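Local coordinates for protein alpha-glucosidase (Bacteroides thetaiotaomicron, PDB 5XFM) that probably hydrolyses beta-L-arabinopyranosides and alpha-galactosides as a bifunctional, calcium-binding glycoside hydrolase of family 97, at residues Trp301-Gln305 and Ala530-Asn534; Gly46-Leu50 and Ile201-Val207. The protein carries 1 engineered substitution. All blocks are in the same frame, centred on the assembly; numbering follows the deposited sequence.

Contact 1 (Trp301-Gln305 and Ala530-Asn534); sequences WILWQ and ALAPN
Trp304 reaches from the last turn of helix 300-304 to Ala532, Pro533 and Asn534, in the loop between strand 526-528 and helix 535-538. From CB the side chain leaves beside the backbone N (chi1 -67°), and chi2 of 11° turns the edge that runs from NE1 to CH2 toward that loop. Contact starts at NE1, which lies 4.0 Å from Ala532 CB, and continues along the benzene part, where CZ2 is 3.7 Å from Pro533 CD and CH2 is 3.8 Å from Pro533 CG. The proline approaches the ring obliquely. At the ring edge, in the indole plane, water 1 accepts the N-H, with NE1 2.9 Å from its oxygen, and donates to Asn534 OD1 over a short 2.5 Å. The indole and this amide are close to parallel, their planes 20° apart, and the two side chains run antiparallel alongside each other. Asn534 ND2 is hydrogen-bonded to Asp538 OD2 and Asn495 OD1, which should help to fix the amide's rotation. Arg500 makes a cation-pi contact with the indole, and Tyr317 an edge-to-face one.

Nearer the barrel strands the contact is mostly aliphatic. Leu303 uses one branch: CD1 sits against the carbonyl oxygen of Ala530, 3.2 Å from Ala530 O, and also touches Ala532 CB. Ile302 straddles the small Ala530, with CG2 3.9 Å from Ala530 CB and CG1 at a similar distance; the Ile302 side chain is about 9 Å from the bound calcium ion. Strands 295-299 and 526-528, from which these segments emerge, are parallel neighbours in the TIM-barrel-type catalytic domain. No direct hydrogen bond crosses, so cohesion comes from apolar surfaces, while a single water meets the indole's polar requirement and joins it to the loop.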
ATOM      1  N   TRP A 301       8.753 -19.185  -8.692  1.00 20.21           N
ATOM      2  CA  TRP A 301       8.357 -19.727  -7.394  1.00 21.79           C
ATOM      3  C   TRP A 301       6.850 -19.681  -7.115  1.00 21.19           C
ATOM      4  O   TRP A 301       6.347 -20.509  -6.379  1.00 20.59           O
ATOM      5  CB  TRP A 301       9.094 -19.005  -6.261  1.00 21.97           C
ATOM      6  CG  TRP A 301       8.699 -19.509  -4.906  1.00 24.65           C
ATOM      7  CD1 TRP A 301       9.269 -20.536  -4.207  1.00 24.24           C
ATOM      8  CD2 TRP A 301       7.621 -19.025  -4.098  1.00 25.23           C
ATOM      9  NE1 TRP A 301       8.617 -20.714  -3.008  1.00 21.88           N
ATOM     10  CE2 TRP A 301       7.600 -19.799  -2.920  1.00 29.58           C
ATOM     11  CE3 TRP A 301       6.670 -18.011  -4.258  1.00 22.33           C
ATOM     12  CZ2 TRP A 301       6.667 -19.586  -1.904  1.00 25.07           C
ATOM     13  CZ3 TRP A 301       5.747 -17.802  -3.250  1.00 26.28           C
ATOM     14  CH2 TRP A 301       5.754 -18.585  -2.088  1.00 26.40           C
ATOM     15  N   ILE A 302       6.132 -18.693  -7.633  1.00 25.40           N
ATOM     16  CA  ILE A 302       4.716 -18.582  -7.271  1.00 25.49           C
ATOM     17  C   ILE A 302       3.927 -19.853  -7.655  1.00 24.94           C
ATOM     18  O   ILE A 302       3.201 -20.409  -6.829  1.00 22.77           O
ATOM     19  CB  ILE A 302       4.055 -17.317  -7.887  1.00 16.37           C
ATOM     20  CG1 ILE A 302       2.570 -17.264  -7.531  1.00 22.64           C
ATOM     21  CG2 ILE A 302       4.258 -17.233  -9.396  1.00 20.00           C
ATOM     22  CD1 ILE A 302       2.305 -17.259  -6.048  1.00 22.71           C
ATOM     23  N   LEU A 303       4.123 -20.350  -8.871  1.00 25.71           N
ATOM     24  CA  LEU A 303       3.393 -21.530  -9.328  1.00 23.70           C
ATOM     25  C   LEU A 303       4.200 -22.830  -9.290  1.00 23.83           C
ATOM     26  O   LEU A 303       3.622 -23.912  -9.187  1.00 28.75           O
ATOM     27  CB  LEU A 303       2.878 -21.297 -10.750  1.00 27.03           C
ATOM     28  CG  LEU A 303       1.608 -20.453 -10.838  1.00 22.12           C
ATOM     29  CD1 LEU A 303       1.219 -20.214 -12.284  1.00 22.27           C
ATOM     30  CD2 LEU A 303       0.488 -21.152 -10.092  1.00 21.01           C
ATOM     31  N   TRP A 304       5.524 -22.729  -9.387  1.00 20.01           N
ATOM     32  CA  TRP A 304       6.372 -23.917  -9.419  1.00 23.32           C
ATOM     33  C   TRP A 304       7.097 -24.143  -8.084  1.00 24.43           C
ATOM     34  O   TRP A 304       7.718 -25.184  -7.870  1.00 26.09           O
ATOM     35  CB  TRP A 304       7.373 -23.818 -10.570  1.00 17.28           C
ATOM     36  CG  TRP A 304       6.735 -23.870 -11.936  1.00 16.64           C
ATOM     37  CD1 TRP A 304       5.402 -23.779 -12.229  1.00 17.59           C
ATOM     38  CD2 TRP A 304       7.410 -24.026 -13.194  1.00 17.86           C
ATOM     39  NE1 TRP A 304       5.207 -23.867 -13.587  1.00 18.50           N
ATOM     40  CE2 TRP A 304       6.425 -24.019 -14.202  1.00 20.06           C
ATOM     41  CE3 TRP A 304       8.752 -24.169 -13.564  1.00 18.06           C
ATOM     42  CZ2 TRP A 304       6.739 -24.155 -15.555  1.00 19.06           C
ATOM     43  CZ3 TRP A 304       9.061 -24.298 -14.907  1.00 20.49           C
ATOM     44  CH2 TRP A 304       8.058 -24.294 -15.887  1.00 22.01           C
ATOM     45  N   GLN A 305       7.010 -23.153  -7.204  1.00 17.94           N
ATOM     46  CA  GLN A 305       7.488 -23.236  -5.819  1.00 23.78           C
ATOM     47  C   GLN A 305       8.967 -23.601  -5.676  1.00 23.05           C
ATOM     48  O   GLN A 305       9.758 -23.389  -6.599  1.00 26.34           O
ATOM     49  CB  GLN A 305       6.621 -24.222  -5.033  1.00 22.65           C
ATOM     50  CG  GLN A 305       5.152 -23.809  -4.956  1.00 19.94           C
ATOM     51  CD  GLN A 305       4.916 -22.612  -4.054  1.00 26.00           C
ATOM     52  OE1 GLN A 305       5.328 -22.610  -2.894  1.00 26.62           O
ATOM     53  NE2 GLN A 305       4.250 -21.585  -4.583  1.00 28.79           N
ATOM     54  N   ALA A 530       1.987 -13.817 -11.959  1.00 24.52           N
ATOM     55  CA  ALA A 530       2.035 -15.254 -11.736  1.00 25.37           C
ATOM     56  C   ALA A 530       1.828 -16.062 -13.022  1.00 26.32           C
ATOM     57  O   ALA A 530       1.140 -17.077 -13.019  1.00 30.37           O
ATOM     58  CB  ALA A 530       0.996 -15.642 -10.705  1.00 29.77           C
ATOM     59  N   LEU A 531       2.448 -15.625 -14.111  1.00 23.89           N
ATOM     60  CA  LEU A 531       2.405 -16.382 -15.353  1.00 26.56           C
ATOM     61  C   LEU A 531       3.388 -17.551 -15.299  1.00 27.76           C
ATOM     62  O   LEU A 531       4.265 -17.599 -14.437  1.00 31.02           O
ATOM     63  CB  LEU A 531       2.718 -15.482 -16.550  1.00 25.40           C
ATOM     64  CG  LEU A 531       1.744 -14.340 -16.819  1.00 24.21           C
ATOM     65  CD1 LEU A 531       2.171 -13.545 -18.037  1.00 26.73           C
ATOM     66  CD2 LEU A 531       0.340 -14.873 -16.983  1.00 29.35           C
ATOM     67  N   ALA A 532       3.229 -18.494 -16.219  1.00 24.50           N
ATOM     68  CA  ALA A 532       4.161 -19.616 -16.352  1.00 24.44           C
ATOM     69  C   ALA A 532       4.321 -19.972 -17.835  1.00 21.41           C
ATOM     70  O   ALA A 532       3.429 -19.692 -18.633  1.00 20.58           O
ATOM     71  CB  ALA A 532       3.679 -20.797 -15.550  1.00 17.66           C
ATOM     72  N   PRO A 533       5.462 -20.570 -18.213  1.00 20.56           N
ATOM     73  CA  PRO A 533       5.732 -20.862 -19.629  1.00 23.22           C
ATOM     74  C   PRO A 533       4.615 -21.634 -20.339  1.00 21.68           C
ATOM     75  O   PRO A 533       4.276 -21.325 -21.489  1.00 23.28           O
ATOM     76  CB  PRO A 533       7.011 -21.704 -19.576  1.00 21.45           C
ATOM     77  CG  PRO A 533       7.672 -21.327 -18.304  1.00 24.83           C
ATOM     78  CD  PRO A 533       6.615 -20.874 -17.347  1.00 23.44           C
ATOM     79  N   ASN A 534       4.033 -22.608 -19.648  1.00 24.61           N
ATOM     80  CA  ASN A 534       2.939 -23.401 -20.202  1.00 24.07           C
ATOM     81  C   ASN A 534       1.735 -22.559 -20.630  1.00 29.64           C
ATOM     82  O   ASN A 534       0.914 -23.012 -21.430  1.00 33.98           O
ATOM     83  CB  ASN A 534       2.501 -24.463 -19.194  1.00 24.80           C
ATOM     84  CG  ASN A 534       2.117 -23.872 -17.858  1.00 23.82           C
ATOM     85  OD1 ASN A 534       2.979 -23.515 -17.058  1.00 21.46           O
ATOM     86  ND2 ASN A 534       0.820 -23.784 -17.600  1.00 25.54           N
TER
HETATM   87  O   HOH W   1       2.470 -23.955 -14.604  1.00 19.90           O

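Contact 2 (Gly46-Leu50 and Ile201-Val207); sequences GKTML and IGNDGWV
Lys47 and Asp204 face each other with CA atoms 6.6 Å apart, and the CA atoms of Met49 and Ile201 are 6.5 Å apart, while a type II' turn from Ile201 to Asp204 carries the second segment back toward strand 206-212 and Asp204 N bonds Ile201 O at 2.8 Å. Met49 fills much of the gap. Bends at chi2 and chi3 (-63° and -77°) fold its thioether against the turn, placing CE 3.7 Å from Ile201 CG1 and 3.1 Å from Asp204 O, a tight approach. Farther in, Leu50 CD1 sits 4.0 Å from Val207 CG1. At the exposed end Lys47 and Asp204 run nearly perpendicular. Lys47 NZ is 4.1 Å from Asp204 OD2, beyond a salt bridge, and water 2 joins the two instead. Water 3 donates to both Asp204 OD2 and Thr48 O, at 2.6 Å from the latter, so the carboxylate oxygen accepts from two waters. Met49 and Leu50 both pair with Val42 through the backbone, a classic beta bulge. Bulged strand 47-59 of one antiparallel sheet thus packs on the hairpin 197-200/206-212 of another, consistent with the beta-sandwich of the mutarotase-like N-terminal domain.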
ATOM      1  N   GLY A  46     -21.208  19.579   5.763  1.00 20.86           N
ATOM      2  CA  GLY A  46     -22.075  19.841   6.899  1.00 25.09           C
ATOM      3  C   GLY A  46     -22.442  18.611   7.706  1.00 28.73           C
ATOM      4  O   GLY A  46     -23.071  18.709   8.759  1.00 32.61           O
ATOM      5  N   LYS A  47     -22.028  17.443   7.227  1.00 30.41           N
ATOM      6  CA  LYS A  47     -22.256  16.213   7.966  1.00 24.99           C
ATOM      7  C   LYS A  47     -21.039  15.853   8.798  1.00 25.85           C
ATOM      8  O   LYS A  47     -19.905  15.970   8.338  1.00 22.93           O
ATOM      9  CB  LYS A  47     -22.613  15.059   7.025  1.00 29.29           C
ATOM     10  CG  LYS A  47     -23.842  15.303   6.159  1.00 32.36           C
ATOM     11  CD  LYS A  47     -25.085  15.524   7.021  1.00 32.28           C
ATOM     12  CE  LYS A  47     -25.206  14.491   8.141  1.00 41.47           C
ATOM     13  NZ  LYS A  47     -26.538  14.529   8.813  1.00 51.29           N
ATOM     14  N   THR A  48     -21.288  15.455  10.043  1.00 25.74           N
ATOM     15  CA  THR A  48     -20.230  15.006  10.934  1.00 24.04           C
ATOM     16  C   THR A  48     -19.620  13.714  10.395  1.00 28.76           C
ATOM     17  O   THR A  48     -20.326  12.723  10.177  1.00 20.99           O
ATOM     18  CB  THR A  48     -20.756  14.765  12.371  1.00 26.27           C
ATOM     19  OG1 THR A  48     -21.450  15.927  12.840  1.00 27.71           O
ATOM     20  CG2 THR A  48     -19.606  14.446  13.322  1.00 25.44           C
ATOM     21  N   MET A  49     -18.306  13.729  10.193  1.00 23.52           N
ATOM     22  CA  MET A  49     -17.592  12.567   9.679  1.00 19.72           C
ATOM     23  C   MET A  49     -16.695  11.995  10.766  1.00 24.19           C
ATOM     24  O   MET A  49     -16.590  10.776  10.936  1.00 18.77           O
ATOM     25  CB  MET A  49     -16.782  12.953   8.446  1.00 22.58           C
ATOM     26  CG  MET A  49     -17.620  13.607   7.366  1.00 18.72           C
ATOM     27  SD  MET A  49     -18.881  12.486   6.743  1.00 25.08           S
ATOM     28  CE  MET A  49     -17.885  11.428   5.696  1.00 22.54           C
ATOM     29  N   LEU A  50     -16.043  12.885  11.505  1.00 16.97           N
ATOM     30  CA  LEU A  50     -15.378  12.491  12.736  1.00 20.04           C
ATOM     31  C   LEU A  50     -15.918  13.353  13.852  1.00 22.65           C
ATOM     32  O   LEU A  50     -15.963  14.574  13.730  1.00 20.82           O
ATOM     33  CB  LEU A  50     -13.859  12.663  12.643  1.00 19.95           C
ATOM     34  CG  LEU A  50     -13.021  11.590  11.947  1.00 25.20           C
ATOM     35  CD1 LEU A  50     -13.067  11.796  10.445  1.00 21.30           C
ATOM     36  CD2 LEU A  50     -11.582  11.654  12.448  1.00 22.43           C
ATOM     37  N   ILE A 201     -19.517   6.052   6.891  1.00 21.85           N
ATOM     38  CA  ILE A 201     -20.237   6.924   7.811  1.00 22.46           C
ATOM     39  C   ILE A 201     -21.739   6.910   7.502  1.00 27.44           C
ATOM     40  O   ILE A 201     -22.321   7.928   7.124  1.00 29.54           O
ATOM     41  CB  ILE A 201     -19.695   8.365   7.742  1.00 22.07           C
ATOM     42  CG1 ILE A 201     -18.159   8.351   7.670  1.00 19.25           C
ATOM     43  CG2 ILE A 201     -20.159   9.177   8.945  1.00 17.47           C
ATOM     44  CD1 ILE A 201     -17.488   7.750   8.897  1.00 16.18           C
ATOM     45  N   GLY A 202     -22.356   5.742   7.657  1.00 23.56           N
ATOM     46  CA  GLY A 202     -23.761   5.580   7.349  1.00 25.87           C
ATOM     47  C   GLY A 202     -24.020   5.901   5.893  1.00 26.01           C
ATOM     48  O   GLY A 202     -23.506   5.232   4.995  1.00 28.36           O
ATOM     49  N   ASN A 203     -24.809   6.943   5.662  1.00 27.28           N
ATOM     50  CA  ASN A 203     -25.093   7.396   4.308  1.00 33.24           C
ATOM     51  C   ASN A 203     -24.364   8.697   3.974  1.00 28.64           C
ATOM     52  O   ASN A 203     -24.545   9.256   2.896  1.00 23.31           O
ATOM     53  CB  ASN A 203     -26.599   7.553   4.107  1.00 29.64           C
ATOM     54  CG  ASN A 203     -27.352   6.258   4.369  1.00 37.27           C
ATOM     55  OD1 ASN A 203     -28.231   6.202   5.230  1.00 43.22           O
ATOM     56  ND2 ASN A 203     -26.977   5.199   3.657  1.00 26.94           N
ATOM     57  N   ASP A 204     -23.566   9.192   4.918  1.00 26.11           N
ATOM     58  CA  ASP A 204     -22.876  10.465   4.727  1.00 27.86           C
ATOM     59  C   ASP A 204     -21.460  10.328   4.163  1.00 33.28           C
ATOM     60  O   ASP A 204     -20.665  11.258   4.270  1.00 36.50           O
ATOM     61  CB  ASP A 204     -22.818  11.233   6.046  1.00 31.81           C
ATOM     62  CG  ASP A 204     -24.173  11.349   6.707  1.00 35.50           C
ATOM     63  OD1 ASP A 204     -25.165  11.539   5.976  1.00 36.87           O
ATOM     64  OD2 ASP A 204     -24.244  11.270   7.952  1.00 35.14           O
ATOM     65  N   GLY A 205     -21.150   9.191   3.544  1.00 24.18           N
ATOM     66  CA  GLY A 205     -19.864   9.022   2.886  1.00 26.47           C
ATOM     67  C   GLY A 205     -18.819   8.131   3.544  1.00 22.68           C
ATOM     68  O   GLY A 205     -19.146   7.133   4.176  1.00 20.12           O
ATOM     69  N   TRP A 206     -17.548   8.478   3.351  1.00 21.68           N
ATOM     70  CA  TRP A 206     -16.449   7.587   3.692  1.00 22.39           C
ATOM     71  C   TRP A 206     -15.253   8.294   4.332  1.00 21.05           C
ATOM     72  O   TRP A 206     -14.939   9.448   4.015  1.00 23.01           O
ATOM     73  CB  TRP A 206     -15.974   6.841   2.437  1.00 24.66           C
ATOM     74  CG  TRP A 206     -17.062   6.105   1.701  1.00 25.72           C
ATOM     75  CD1 TRP A 206     -17.937   6.625   0.791  1.00 20.52           C
ATOM     76  CD2 TRP A 206     -17.396   4.716   1.831  1.00 20.90           C
ATOM     77  NE1 TRP A 206     -18.786   5.645   0.337  1.00 21.40           N
ATOM     78  CE2 TRP A 206     -18.473   4.463   0.960  1.00 25.33           C
ATOM     79  CE3 TRP A 206     -16.880   3.660   2.593  1.00 23.95           C
ATOM     80  CZ2 TRP A 206     -19.050   3.195   0.833  1.00 25.98           C
ATOM     81  CZ3 TRP A 206     -17.451   2.404   2.464  1.00 20.34           C
ATOM     82  CH2 TRP A 206     -18.527   2.184   1.592  1.00 22.45           C
ATOM     83  N   VAL A 207     -14.573   7.562   5.209  1.00 22.25           N
ATOM     84  CA  VAL A 207     -13.341   8.022   5.842  1.00 20.98           C
ATOM     85  C   VAL A 207     -12.244   6.942   5.808  1.00 23.01           C
ATOM     86  O   VAL A 207     -12.479   5.810   6.189  1.00 20.09           O
ATOM     87  CB  VAL A 207     -13.587   8.429   7.299  1.00 20.95           C
ATOM     88  CG1 VAL A 207     -12.264   8.723   8.000  1.00 20.74           C
ATOM     89  CG2 VAL A 207     -14.532   9.637   7.373  1.00 21.97           C
TER
HETATM   90  O   HOH W   2     -26.619  11.724   8.827  1.00 43.72           O
HETATM   91  O   HOH W   3     -22.769  11.829  10.306  1.00 28.39           O

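How the contacts relate
From the N terminus the chain first meets Gly46-Leu50, then runs through 150 residues, half of them strand and none helical, before Ile201-Val207 closes contact 2. That loop ends before contact 1 opens, so the two lie in series and neither nest nor cross. Contact 1 starts at Trp301-Gln305, just past strand 295-299, and closes at Ala530-Asn534 after 224 residues rich in helix, bringing together the ends of that strand and of 526-528, the first and last of the parallel sheet. Contact 2 instead joins two sheets of the N-terminal domain. The centres of contacts 1 and 2 are about 44 Å apart, on opposite sides of the chain's centre, and their nearest atoms about 29 Å.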